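Probable TonB-dependent receptor (Pseudomonas aeruginosa, PDB 4K3F) probably serves as a periplasmic methionine-binding lipoprotein of the NlpA family, holding its amino acid ligand between two lobes, likely for uptake across the inner membrane. Local coordinates at residues 105-110 against 169-174; 6-11 against 35-40; 101-106 against 163-168; 72-77 against 199-204. All coordinates share one frame; numbering follows the deposited sequence.

Contact 1: residues 105-110 against 169-174; sequences VIPNDA and LINTNY. With MSE (selenomethionine), chain B.
The selenomethionine pocket begins where two parallel strands, 103-107 and 167-170, run out at their C-terminal ends, and P107 and N171 meet there just beyond the last backbone bond between them. That bond runs from L169 N to V105 O at 3.0 Å. One residue on, the strands pass from polar pairing to packing. I106 CG2 lies 4.3 Å from L169 CB, and the ring atom CD of P107 sits 3.5 Å from L169 O. This carbonyl oxygen is buried with no hydrogen-bonding partner in the model; the proline, having no N-H, presents carbon to it. P107 CG then reaches 3.6 Å from N171 OD1, the two side chains crossing obliquely. Binding sites at the C-terminal ends of parallel strands are a hallmark of the periplasmic binding protein fold, and here the chain goes from strand 167-170 through N171 into helix 172-177. The N171 amide divides its work: OD1 rests against the proline, while ND2 donates to the ligand carboxylate atom OXT at 2.9 Å, nearly straight at 169°. N173, in the first turn of the helix, takes a weak bond at 3.4 Å from the ligand N to its OD1, which also bonds Y40 OH. Its own ND2 lies over the centre of the Y174 ring, 3.4 Å above the plane. R115, E83 and N198 complete the polar grip on the ligand.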
loop_
_atom_site.group_PDB
_atom_site.type_symbol
_atom_site.label_atom_id
_atom_site.label_comp_id
_atom_site.label_asym_id
_atom_site.label_seq_id
_atom_site.Cartn_x
_atom_site.Cartn_y
_atom_site.Cartn_z
ATOM N N VAL A 105 -14.041 -9.985 1.745
ATOM C CA VAL A 105 -12.721 -10.456 1.352
ATOM C C VAL A 105 -11.663 -9.411 1.733
ATOM O O VAL A 105 -11.887 -8.203 1.611
ATOM C CB VAL A 105 -12.653 -10.877 -0.135
ATOM C CG1 VAL A 105 -12.895 -9.697 -1.071
ATOM C CG2 VAL A 105 -11.354 -11.586 -0.433
ATOM N N ILE A 106 -10.543 -9.909 2.229
ATOM C CA ILE A 106 -9.418 -9.064 2.633
ATOM C C ILE A 106 -8.133 -9.673 2.064
ATOM O O ILE A 106 -8.120 -10.816 1.635
ATOM C CB ILE A 106 -9.354 -8.977 4.188
ATOM C CG1 ILE A 106 -8.913 -10.296 4.804
ATOM C CG2 ILE A 106 -10.697 -8.482 4.750
ATOM C CD1 ILE A 106 -8.774 -10.290 6.318
ATOM N N PRO A 107 -7.050 -8.915 2.060
ATOM C CA PRO A 107 -5.797 -9.514 1.601
ATOM C C PRO A 107 -5.303 -10.669 2.467
ATOM O O PRO A 107 -5.537 -10.699 3.657
ATOM C CB PRO A 107 -4.800 -8.338 1.657
ATOM C CG PRO A 107 -5.661 -7.113 1.546
ATOM C CD PRO A 107 -6.928 -7.456 2.298
ATOM N N ASN A 108 -4.620 -11.597 1.846
ATOM C CA ASN A 108 -4.169 -12.820 2.550
ATOM C C ASN A 108 -2.721 -12.755 3.042
ATOM O O ASN A 108 -2.216 -13.726 3.596
ATOM C CB ASN A 108 -4.406 -14.084 1.720
ATOM C CG ASN A 108 -3.558 -14.158 0.459
ATOM O OD1 ASN A 108 -2.766 -13.276 0.142
ATOM N ND2 ASN A 108 -3.648 -15.285 -0.212
ATOM N N ASP A 109 -2.064 -11.608 2.896
ATOM C CA ASP A 109 -0.736 -11.439 3.492
ATOM C C ASP A 109 -0.879 -10.892 4.937
ATOM O O ASP A 109 -1.871 -10.265 5.295
ATOM C CB ASP A 109 0.170 -10.508 2.667
ATOM C CG ASP A 109 -0.367 -9.136 2.575
ATOM O OD1 ASP A 109 -1.331 -8.906 1.811
ATOM O OD2 ASP A 109 0.163 -8.261 3.266
ATOM N N ALA A 110 0.104 -11.172 5.773
ATOM C CA ALA A 110 -0.081 -10.935 7.197
ATOM C C ALA A 110 -0.413 -9.469 7.554
ATOM O O ALA A 110 -1.324 -9.195 8.370
ATOM C CB ALA A 110 1.160 -11.392 7.976
ATOM N N LEU A 169 -12.040 -5.310 0.995
ATOM C CA LEU A 169 -11.140 -4.284 1.518
ATOM C C LEU A 169 -9.897 -4.324 0.646
ATOM O O LEU A 169 -9.148 -5.292 0.689
ATOM C CB LEU A 169 -10.827 -4.512 3.003
ATOM C CG LEU A 169 -11.900 -3.963 3.980
ATOM C CD1 LEU A 169 -13.242 -4.656 3.802
ATOM C CD2 LEU A 169 -11.406 -4.077 5.412
ATOM N N ILE A 170 -9.717 -3.272 -0.145
ATOM C CA ILE A 170 -8.794 -3.291 -1.286
ATOM C C ILE A 170 -7.746 -2.224 -1.109
ATOM O O ILE A 170 -8.080 -1.071 -0.861
ATOM C CB ILE A 170 -9.537 -3.022 -2.580
ATOM C CG1 ILE A 170 -10.649 -4.075 -2.723
ATOM C CG2 ILE A 170 -8.572 -3.059 -3.742
ATOM C CD1 ILE A 170 -11.501 -3.897 -3.942
ATOM N N ASN A 171 -6.480 -2.626 -1.202
ATOM C CA ASN A 171 -5.367 -1.691 -1.153
ATOM C C ASN A 171 -5.581 -0.615 -2.197
ATOM O O ASN A 171 -5.956 -0.882 -3.366
ATOM C CB ASN A 171 -4.033 -2.379 -1.408
ATOM C CG ASN A 171 -3.674 -3.358 -0.313
ATOM O OD1 ASN A 171 -4.050 -4.555 -0.361
ATOM N ND2 ASN A 171 -3.000 -2.867 0.700
ATOM N N THR A 172 -5.290 0.614 -1.805
ATOM C CA THR A 172 -5.645 1.765 -2.666
ATOM C C THR A 172 -4.932 1.750 -4.036
ATOM O O THR A 172 -5.500 2.135 -5.069
ATOM C CB THR A 172 -5.384 3.057 -1.883
ATOM O OG1 THR A 172 -6.309 3.081 -0.799
ATOM C CG2 THR A 172 -5.552 4.286 -2.757
ATOM N N ASN A 173 -3.659 1.326 -4.085
ATOM C CA ASN A 173 -2.970 1.246 -5.363
ATOM C C ASN A 173 -3.730 0.404 -6.373
ATOM O O ASN A 173 -3.905 0.826 -7.522
ATOM C CB ASN A 173 -1.525 0.772 -5.238
ATOM C CG ASN A 173 -1.404 -0.691 -4.882
ATOM O OD1 ASN A 173 -1.669 -1.107 -3.755
ATOM N ND2 ASN A 173 -1.019 -1.488 -5.856
ATOM N N TYR A 174 -4.284 -0.717 -5.898
ATOM C CA TYR A 174 -5.086 -1.573 -6.724
ATOM C C TYR A 174 -6.496 -0.996 -6.966
ATOM O O TYR A 174 -7.008 -1.094 -8.067
ATOM C CB TYR A 174 -5.174 -2.990 -6.168
ATOM C CG TYR A 174 -3.864 -3.744 -6.234
ATOM C CD1 TYR A 174 -3.145 -3.832 -7.423
ATOM C CD2 TYR A 174 -3.348 -4.357 -5.123
ATOM C CE1 TYR A 174 -1.951 -4.502 -7.511
ATOM C CE2 TYR A 174 -2.162 -5.060 -5.175
ATOM C CZ TYR A 174 -1.425 -5.109 -6.347
ATOM O OH TYR A 174 -0.259 -5.832 -6.396
HETATM N N MSE B 300 0.326 0.776 -1.693
HETATM C CA MSE B 300 -0.107 -0.327 -0.787
HETATM C C MSE B 300 -0.814 0.328 0.395
HETATM O O MSE B 300 -0.326 1.336 0.917
HETATM O OXT MSE B 300 -1.863 -0.155 0.837
HETATM C CB MSE B 300 1.080 -1.178 -0.308
HETATM C CG MSE B 300 0.654 -2.318 0.585
HETATM SE SE MSE B 300 2.228 -3.250 1.300
HETATM C CE MSE B 300 2.887 -4.033 -0.287
#

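Contact 2: residues 6-11 against 35-40. With MSE (selenomethionine), chain B.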
loop_
_atom_site.group_PDB
_atom_site.type_symbol
_atom_site.label_atom_id
_atom_site.label_comp_id
_atom_site.label_asym_id
_atom_site.label_seq_id
_atom_site.Cartn_x
_atom_site.Cartn_y
_atom_site.Cartn_z
ATOM N N THR A 6 17.969 2.643 -10.572
ATOM C CA THR A 6 16.855 1.869 -11.095
ATOM C C THR A 6 15.875 1.554 -9.948
ATOM O O THR A 6 16.296 1.127 -8.892
ATOM C CB THR A 6 17.348 0.559 -11.751
ATOM O OG1 THR A 6 18.166 -0.155 -10.826
ATOM C CG2 THR A 6 18.135 0.867 -13.018
ATOM N N VAL A 7 14.576 1.771 -10.177
ATOM C CA VAL A 7 13.539 1.687 -9.126
ATOM C C VAL A 7 12.327 0.902 -9.622
ATOM O O VAL A 7 11.723 1.262 -10.651
ATOM C CB VAL A 7 13.070 3.084 -8.662
ATOM C CG1 VAL A 7 12.137 2.970 -7.485
ATOM C CG2 VAL A 7 14.254 3.927 -8.249
ATOM N N ALA A 8 12.012 -0.189 -8.919
ATOM C CA ALA A 8 10.776 -0.930 -9.208
ATOM C C ALA A 8 9.599 -0.282 -8.486
ATOM O O ALA A 8 9.706 0.082 -7.309
ATOM C CB ALA A 8 10.915 -2.348 -8.707
ATOM N N ALA A 9 8.452 -0.204 -9.149
ATOM C CA ALA A 9 7.282 0.452 -8.568
ATOM C C ALA A 9 5.991 -0.126 -9.080
ATOM O O ALA A 9 5.947 -0.577 -10.226
ATOM C CB ALA A 9 7.304 1.918 -8.907
ATOM N N THR A 10 4.949 -0.100 -8.257
ATOM C CA THR A 10 3.596 -0.421 -8.734
ATOM C C THR A 10 3.113 0.790 -9.561
ATOM O O THR A 10 3.615 1.924 -9.462
ATOM C CB THR A 10 2.604 -0.744 -7.576
ATOM O OG1 THR A 10 2.875 0.152 -6.477
ATOM C CG2 THR A 10 2.829 -2.174 -7.086
ATOM N N PRO A 11 2.175 0.556 -10.473
ATOM C CA PRO A 11 1.939 1.607 -11.474
ATOM C C PRO A 11 1.292 2.876 -10.934
ATOM O O PRO A 11 1.655 3.964 -11.364
ATOM C CB PRO A 11 0.968 0.929 -12.454
ATOM C CG PRO A 11 1.241 -0.509 -12.304
ATOM C CD PRO A 11 1.504 -0.697 -10.845
ATOM N N LYS A 35 10.896 0.868 -13.364
ATOM C CA LYS A 35 10.412 -0.408 -13.885
ATOM C C LYS A 35 9.123 -0.753 -13.171
ATOM O O LYS A 35 9.111 -0.903 -11.939
ATOM C CB LYS A 35 11.485 -1.477 -13.680
ATOM C CG LYS A 35 12.643 -1.407 -14.697
ATOM C CD LYS A 35 13.489 -0.149 -14.543
ATOM C CE LYS A 35 14.843 -0.266 -15.203
ATOM N NZ LYS A 35 14.710 -0.484 -16.665
ATOM N N GLU A 36 8.037 -0.898 -13.923
ATOM C CA GLU A 36 6.756 -1.156 -13.316
ATOM C C GLU A 36 6.500 -2.632 -13.052
ATOM O O GLU A 36 6.818 -3.460 -13.897
ATOM C CB GLU A 36 5.645 -0.653 -14.207
ATOM C CG GLU A 36 5.740 0.844 -14.425
ATOM C CD GLU A 36 4.484 1.463 -15.023
ATOM O OE1 GLU A 36 3.403 0.838 -15.064
ATOM O OE2 GLU A 36 4.607 2.610 -15.456
ATOM N N PHE A 37 5.926 -2.942 -11.904
ATOM C CA PHE A 37 5.536 -4.304 -11.547
ATOM C C PHE A 37 4.101 -4.277 -11.042
ATOM O O PHE A 37 3.675 -3.301 -10.435
ATOM C CB PHE A 37 6.443 -4.836 -10.441
ATOM C CG PHE A 37 7.828 -5.133 -10.911
ATOM C CD1 PHE A 37 8.784 -4.134 -10.945
ATOM C CD2 PHE A 37 8.179 -6.413 -11.318
ATOM C CE1 PHE A 37 10.073 -4.405 -11.394
ATOM C CE2 PHE A 37 9.453 -6.681 -11.756
ATOM C CZ PHE A 37 10.408 -5.658 -11.781
ATOM N N THR A 38 3.334 -5.344 -11.263
ATOM C CA THR A 38 1.958 -5.310 -10.823
ATOM C C THR A 38 1.720 -5.975 -9.448
ATOM O O THR A 38 0.605 -5.920 -8.914
ATOM C CB THR A 38 1.055 -5.996 -11.845
ATOM O OG1 THR A 38 1.460 -7.363 -11.961
ATOM C CG2 THR A 38 1.157 -5.297 -13.173
ATOM N N ASP A 39 2.746 -6.629 -8.896
ATOM C CA ASP A 39 2.602 -7.454 -7.708
ATOM C C ASP A 39 3.431 -6.949 -6.519
ATOM O O ASP A 39 4.237 -6.027 -6.656
ATOM C CB ASP A 39 3.043 -8.884 -8.026
ATOM C CG ASP A 39 4.555 -8.998 -8.170
ATOM O OD1 ASP A 39 5.145 -8.306 -9.045
ATOM O OD2 ASP A 39 5.144 -9.742 -7.351
ATOM N N TYR A 40 3.213 -7.583 -5.373
ATOM C CA TYR A 40 3.815 -7.173 -4.135
ATOM C C TYR A 40 5.052 -7.999 -3.732
ATOM O O TYR A 40 5.588 -7.819 -2.649
ATOM C CB TYR A 40 2.773 -7.272 -3.037
ATOM C CG TYR A 40 1.716 -6.183 -2.927
ATOM C CD1 TYR A 40 1.763 -5.003 -3.662
ATOM C CD2 TYR A 40 0.659 -6.356 -2.023
ATOM C CE1 TYR A 40 0.790 -4.009 -3.483
ATOM C CE2 TYR A 40 -0.271 -5.373 -1.823
ATOM C CZ TYR A 40 -0.231 -4.193 -2.549
ATOM O OH TYR A 40 -1.215 -3.229 -2.319
HETATM N N MSE B 300 0.326 0.776 -1.693
HETATM C CA MSE B 300 -0.107 -0.327 -0.787
HETATM C C MSE B 300 -0.814 0.328 0.395
HETATM O O MSE B 300 -0.326 1.336 0.917
HETATM O OXT MSE B 300 -1.863 -0.155 0.837
HETATM C CB MSE B 300 1.080 -1.178 -0.308
HETATM C CG MSE B 300 0.654 -2.318 0.585
HETATM SE SE MSE B 300 2.228 -3.250 1.300
HETATM C CE MSE B 300 2.887 -4.033 -0.287
HETATM O O HOH W 1 1.854 4.196 -14.008
#
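A9 O takes two donors from the chain beside it, F37 N in a hydrogen bond of 2.9 Å and the CA-H of E36. A9 N in turn donates to K35 O at 3.0 Å, an oxygen that also receives the CA-H of A8. A third bond, K35 N to V7 O, continues the parallel pairing of strands 3-9 and 30-36, the two strands of a beta-alpha-beta unit whose crossover is helix 11-26. Where the strands end, T10 CA approaches F37 O at 3.3 Å with an almost linear 174° at the hydrogen, and P11 CD packs on that oxygen too. The A8 methyl presses obliquely on the F37 ring, CB to CE1 3.5 Å, and helix 42-48 also touches this ring. The E36 chain is extended beyond CG, and OE1 ends 3.6 Å from P11 CB; a water donates to P11 O and, weakly, to E36 OE2. Past the strand, Y40 turns a ring face to the ligand, whose CE stands 3.4 Å above the ring centre. N-H and CA-H donors thus share the K35 and A9 oxygens, while the Y40 face offers the ligand methyl an apolar surface, consistent with a methionine-type tail.

Contact 3: residues 101-106 against 163-168; sequences GATVVI and TQVDMA
T103 and D166 bind each other through backbone and side chain together. T103 N donates to D166 OD2 at 3.0 Å, meeting the carboxylate oxygen on its anti side and 27° out of its plane. In return D166 N donates to T103 OG1 at 3.1 Å and makes a second, weak hydrogen bond to T103 O. The hydroxyl lies between the backbone N and the carbonyl carbon (chi1 53°), which brings OG1 over to that N-H; the two side chains cross at about a right angle. D166 OD2 also rests against A102 CA, 3.2 Å away. From here regular parallel pairing takes over: M167 N donates to T103 O, and V105 N to M167 O at 2.9 Å. On one face V104 and selenomethionine M167 lie side by side, CG1 to CE 3.9 Å, the M167 chain bending at chi3 (68°). On the other, V105 CG1 presses on A168 CB at 3.4 Å, tighter than usual, and touches V165 CG2. Helix 110-122 packs on the face of V104 and M167 through L120, while L158 and V161 of helix 158-161 meet V105 on the other; strand 149-153 pairs along the far edge of strand 103-107, bonding V104 through K149 and R151.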
loop_
_atom_site.group_PDB
_atom_site.type_symbol
_atom_site.label_atom_id
_atom_site.label_comp_id
_atom_site.label_asym_id
_atom_site.label_seq_id
_atom_site.Cartn_x
_atom_site.Cartn_y
_atom_site.Cartn_z
ATOM N N GLY A 101 -24.135 -13.412 7.526
ATOM C CA GLY A 101 -23.326 -14.288 6.688
ATOM C C GLY A 101 -22.657 -13.617 5.471
ATOM O O GLY A 101 -22.178 -14.300 4.567
ATOM N N ALA A 102 -22.589 -12.288 5.468
ATOM C CA ALA A 102 -21.914 -11.552 4.426
ATOM C C ALA A 102 -20.485 -12.024 4.212
ATOM O O ALA A 102 -19.730 -12.308 5.151
ATOM C CB ALA A 102 -21.934 -10.050 4.690
ATOM N N THR A 103 -20.131 -12.093 2.921
ATOM C CA THR A 103 -18.803 -12.409 2.507
ATOM C C THR A 103 -18.007 -11.129 2.383
ATOM O O THR A 103 -18.354 -10.231 1.610
ATOM C CB THR A 103 -18.776 -13.215 1.190
ATOM O OG1 THR A 103 -19.542 -12.542 0.169
ATOM C CG2 THR A 103 -19.344 -14.608 1.426
ATOM N N VAL A 104 -16.917 -11.081 3.131
ATOM C CA VAL A 104 -16.015 -9.913 3.152
ATOM C C VAL A 104 -14.603 -10.403 2.872
ATOM O O VAL A 104 -14.022 -11.147 3.676
ATOM C CB VAL A 104 -16.099 -9.220 4.519
ATOM C CG1 VAL A 104 -15.189 -8.025 4.598
ATOM C CG2 VAL A 104 -17.536 -8.784 4.784
ATOM N N VAL A 105 -14.041 -9.985 1.745
ATOM C CA VAL A 105 -12.721 -10.456 1.352
ATOM C C VAL A 105 -11.663 -9.411 1.733
ATOM O O VAL A 105 -11.887 -8.203 1.611
ATOM C CB VAL A 105 -12.653 -10.877 -0.135
ATOM C CG1 VAL A 105 -12.895 -9.697 -1.071
ATOM C CG2 VAL A 105 -11.354 -11.586 -0.433
ATOM N N ILE A 106 -10.543 -9.909 2.229
ATOM C CA ILE A 106 -9.418 -9.064 2.633
ATOM C C ILE A 106 -8.133 -9.673 2.064
ATOM O O ILE A 106 -8.120 -10.816 1.635
ATOM C CB ILE A 106 -9.354 -8.977 4.188
ATOM C CG1 ILE A 106 -8.913 -10.296 4.804
ATOM C CG2 ILE A 106 -10.697 -8.482 4.750
ATOM C CD1 ILE A 106 -8.774 -10.290 6.318
ATOM N N THR A 163 -17.353 -7.951 -7.547
ATOM C CA THR A 163 -18.760 -8.249 -7.885
ATOM C C THR A 163 -19.258 -9.635 -7.450
ATOM O O THR A 163 -20.435 -9.949 -7.616
ATOM C CB THR A 163 -19.068 -8.079 -9.398
ATOM O OG1 THR A 163 -18.282 -8.999 -10.149
ATOM C CG2 THR A 163 -18.775 -6.635 -9.853
ATOM N N GLN A 164 -18.357 -10.450 -6.893
ATOM C CA GLN A 164 -18.674 -11.796 -6.449
ATOM C C GLN A 164 -18.691 -11.932 -4.919
ATOM O O GLN A 164 -18.723 -13.055 -4.415
ATOM C CB GLN A 164 -17.626 -12.786 -7.000
ATOM C CG GLN A 164 -17.475 -12.830 -8.524
ATOM C CD GLN A 164 -16.136 -13.415 -8.983
ATOM O OE1 GLN A 164 -15.231 -12.685 -9.381
ATOM N NE2 GLN A 164 -16.006 -14.733 -8.917
ATOM N N VAL A 165 -18.577 -10.811 -4.196
ATOM C CA VAL A 165 -18.614 -10.803 -2.747
ATOM C C VAL A 165 -19.502 -9.661 -2.246
ATOM O O VAL A 165 -19.866 -8.777 -3.006
ATOM C CB VAL A 165 -17.173 -10.689 -2.152
ATOM C CG1 VAL A 165 -16.319 -11.864 -2.616
ATOM C CG2 VAL A 165 -16.520 -9.368 -2.509
ATOM N N ASP A 166 -19.842 -9.664 -0.964
ATOM C CA ASP A 166 -20.601 -8.574 -0.409
ATOM C C ASP A 166 -19.760 -7.340 -0.161
ATOM O O ASP A 166 -20.284 -6.221 -0.224
ATOM C CB ASP A 166 -21.309 -9.064 0.853
ATOM C CG ASP A 166 -22.332 -10.185 0.541
ATOM O OD1 ASP A 166 -23.006 -10.111 -0.517
ATOM O OD2 ASP A 166 -22.443 -11.158 1.316
HETATM N N MSE A 167 -18.477 -7.528 0.213
HETATM C CA MSE A 167 -17.586 -6.381 0.462
HETATM C C MSE A 167 -16.149 -6.857 0.286
HETATM O O MSE A 167 -15.827 -8.017 0.638
HETATM C CB MSE A 167 -17.827 -5.816 1.863
HETATM C CG MSE A 167 -17.129 -4.490 2.132
HETATM SE SE MSE A 167 -17.891 -3.561 3.671
HETATM C CE MSE A 167 -17.303 -4.832 5.027
ATOM N N ALA A 168 -15.302 -5.940 -0.166
ATOM C CA ALA A 168 -13.873 -6.165 -0.306
ATOM C C ALA A 168 -13.081 -4.996 0.229
ATOM O O ALA A 168 -13.402 -3.841 -0.017
ATOM C CB ALA A 168 -13.495 -6.459 -1.743
#

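Contact 4: residues 72-77 against 199-204; sequences TDLVAV and ILVARP
V77 and V75 bury the largest areas here, V77 against strand 198-202, V75 against its end and the chain beyond. V77 N donates to L200 O at 2.7 Å, the shortest backbone bond of the contact, and its side chain lies alongside that of L200, pointing the same way. CG1, anti to the backbone N (chi1 -180°), meets L200 CD2 at 3.8 Å, while CG2 turns to the methyl of A202, also 3.8 Å away. M212 and A216 of helix 210-218 touch V77 from outside the pair. V75 bonds A202 in both directions: A202 N to V75 O at 2.8 Å, in the carbonyl plane, and V75 N to A202 O at 2.9 Å, where V75 N stands 37° out of the plane of the A202 carbonyl. These are the marks of an antiparallel hydrogen-bonded pair, followed by A76 and V201 as a non-hydrogen-bonded one, in the mixed sheet of the lobe that also carries strands 3-9, 30-36 and 54-59. V75 CG2 reaches over the backbone leaving the strand, 3.5 Å from R203 C, close to the start of P204. The proline is the third large surface: its CD packs on D73 O at 3.4 Å and its CG on D73 OD2. On the face opposite V75, L74 CB meets V201 CG1 at 3.7 Å, and A76 CB meets I199 CD1; L63 of helix 60-70 touches both L74 and I199.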
loop_
_atom_site.group_PDB
_atom_site.type_symbol
_atom_site.label_atom_id
_atom_site.label_comp_id
_atom_site.label_asym_id
_atom_site.label_seq_id
_atom_site.Cartn_x
_atom_site.Cartn_y
_atom_site.Cartn_z
ATOM N N THR A 72 15.743 -11.715 4.027
ATOM C CA THR A 72 16.435 -10.628 3.320
ATOM C C THR A 72 16.684 -9.446 4.238
ATOM O O THR A 72 16.277 -9.426 5.405
ATOM C CB THR A 72 15.628 -10.200 2.076
ATOM O OG1 THR A 72 14.271 -9.929 2.423
ATOM C CG2 THR A 72 15.660 -11.353 1.045
ATOM N N ASP A 73 17.380 -8.450 3.721
ATOM C CA ASP A 73 17.758 -7.337 4.585
ATOM C C ASP A 73 17.607 -6.017 3.875
ATOM O O ASP A 73 18.460 -5.111 3.989
ATOM C CB ASP A 73 19.140 -7.529 5.227
ATOM C CG ASP A 73 20.271 -7.235 4.324
ATOM O OD1 ASP A 73 20.117 -7.406 3.101
ATOM O OD2 ASP A 73 21.337 -6.831 4.857
ATOM N N LEU A 74 16.488 -5.866 3.164
ATOM C CA LEU A 74 16.152 -4.610 2.545
ATOM C C LEU A 74 15.831 -3.564 3.615
ATOM O O LEU A 74 15.324 -3.898 4.681
ATOM C CB LEU A 74 14.966 -4.785 1.594
ATOM C CG LEU A 74 15.195 -5.741 0.440
ATOM C CD1 LEU A 74 13.919 -5.828 -0.391
ATOM C CD2 LEU A 74 16.369 -5.358 -0.419
ATOM N N VAL A 75 16.121 -2.310 3.311
ATOM C CA VAL A 75 16.018 -1.243 4.316
ATOM C C VAL A 75 15.215 -0.068 3.755
ATOM O O VAL A 75 15.313 0.359 2.588
ATOM C CB VAL A 75 17.432 -0.760 4.790
ATOM C CG1 VAL A 75 18.125 -1.882 5.562
ATOM C CG2 VAL A 75 18.343 -0.339 3.632
ATOM N N ALA A 76 14.442 0.531 4.636
ATOM C CA ALA A 76 13.682 1.697 4.269
ATOM C C ALA A 76 14.581 2.930 4.156
ATOM O O ALA A 76 15.465 3.127 4.944
ATOM C CB ALA A 76 12.621 1.944 5.340
ATOM N N VAL A 77 14.311 3.774 3.186
ATOM C CA VAL A 77 15.076 5.008 2.939
ATOM C C VAL A 77 14.304 6.240 3.416
ATOM O O VAL A 77 14.853 7.071 4.191
ATOM C CB VAL A 77 15.419 5.168 1.442
ATOM C CG1 VAL A 77 16.221 6.455 1.219
ATOM C CG2 VAL A 77 16.193 3.957 0.949
ATOM N N ILE A 199 7.047 3.550 1.577
ATOM C CA ILE A 199 8.432 3.895 1.704
ATOM C C ILE A 199 9.229 3.533 0.447
ATOM O O ILE A 199 8.997 2.520 -0.210
ATOM C CB ILE A 199 9.047 3.146 2.903
ATOM C CG1 ILE A 199 8.607 1.665 2.922
ATOM C CG2 ILE A 199 8.572 3.801 4.194
ATOM C CD1 ILE A 199 9.347 0.785 3.890
ATOM N N LEU A 200 10.231 4.338 0.207
ATOM C CA LEU A 200 11.282 4.001 -0.741
ATOM C C LEU A 200 12.187 3.000 -0.008
ATOM O O LEU A 200 12.574 3.266 1.123
ATOM C CB LEU A 200 12.071 5.237 -1.093
ATOM C CG LEU A 200 13.337 5.055 -1.910
ATOM C CD1 LEU A 200 12.997 4.596 -3.282
ATOM C CD2 LEU A 200 14.112 6.368 -1.997
ATOM N N VAL A 201 12.573 1.905 -0.667
ATOM C CA VAL A 201 13.301 0.795 -0.040
ATOM C C VAL A 201 14.501 0.496 -0.894
ATOM O O VAL A 201 14.433 0.508 -2.144
ATOM C CB VAL A 201 12.373 -0.467 0.105
ATOM C CG1 VAL A 201 13.166 -1.708 0.511
ATOM C CG2 VAL A 201 11.335 -0.145 1.158
ATOM N N ALA A 202 15.611 0.235 -0.235
ATOM C CA ALA A 202 16.840 -0.093 -0.952
ATOM C C ALA A 202 17.639 -1.066 -0.139
ATOM O O ALA A 202 17.043 -1.864 0.574
ATOM C CB ALA A 202 17.580 1.213 -1.280
ATOM N N ARG A 203 18.956 -1.058 -0.268
ATOM C CA ARG A 203 19.812 -2.013 0.430
ATOM C C ARG A 203 20.796 -1.280 1.335
ATOM O O ARG A 203 21.062 -0.110 1.122
ATOM C CB ARG A 203 20.610 -2.787 -0.609
ATOM C CG ARG A 203 19.729 -3.661 -1.506
ATOM C CD ARG A 203 20.516 -4.657 -2.362
ATOM N NE ARG A 203 21.482 -3.935 -3.170
ATOM C CZ ARG A 203 21.307 -3.519 -4.422
ATOM N NH1 ARG A 203 20.263 -3.921 -5.152
ATOM N NH2 ARG A 203 22.242 -2.771 -4.979
ATOM N N PRO A 204 21.401 -1.990 2.301
ATOM C CA PRO A 204 22.481 -1.324 3.041
ATOM C C PRO A 204 23.542 -0.674 2.183
ATOM O O PRO A 204 24.052 0.385 2.546
ATOM C CB PRO A 204 23.044 -2.443 3.911
ATOM C CG PRO A 204 21.822 -3.306 4.183
ATOM C CD PRO A 204 21.073 -3.309 2.871
#

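The four contacts divide between the two main sheets. Contacts 2 and 4 lie in the six-stranded sheet, centres about 15 Å apart; contacts 1 and 3 follow one another along strands 103-107 and 167-170 of the five-stranded sheet, sharing V105 and I106. Contacts 3 and 4 are farthest apart, about 34 Å between centres, on opposite sides of the chain's centre. Along the chain contact 2 closes first; contacts 1 and 3 are nested within the loop closed by contact 4, so the chain leaves one lobe and returns to it. Contacts 1 and 2 touch across the interlobe ligand site through Y174 OH to T38 O, 2.7 Å, and the Y174 and Y40 rings, consistent with a closed, ligand-bound form.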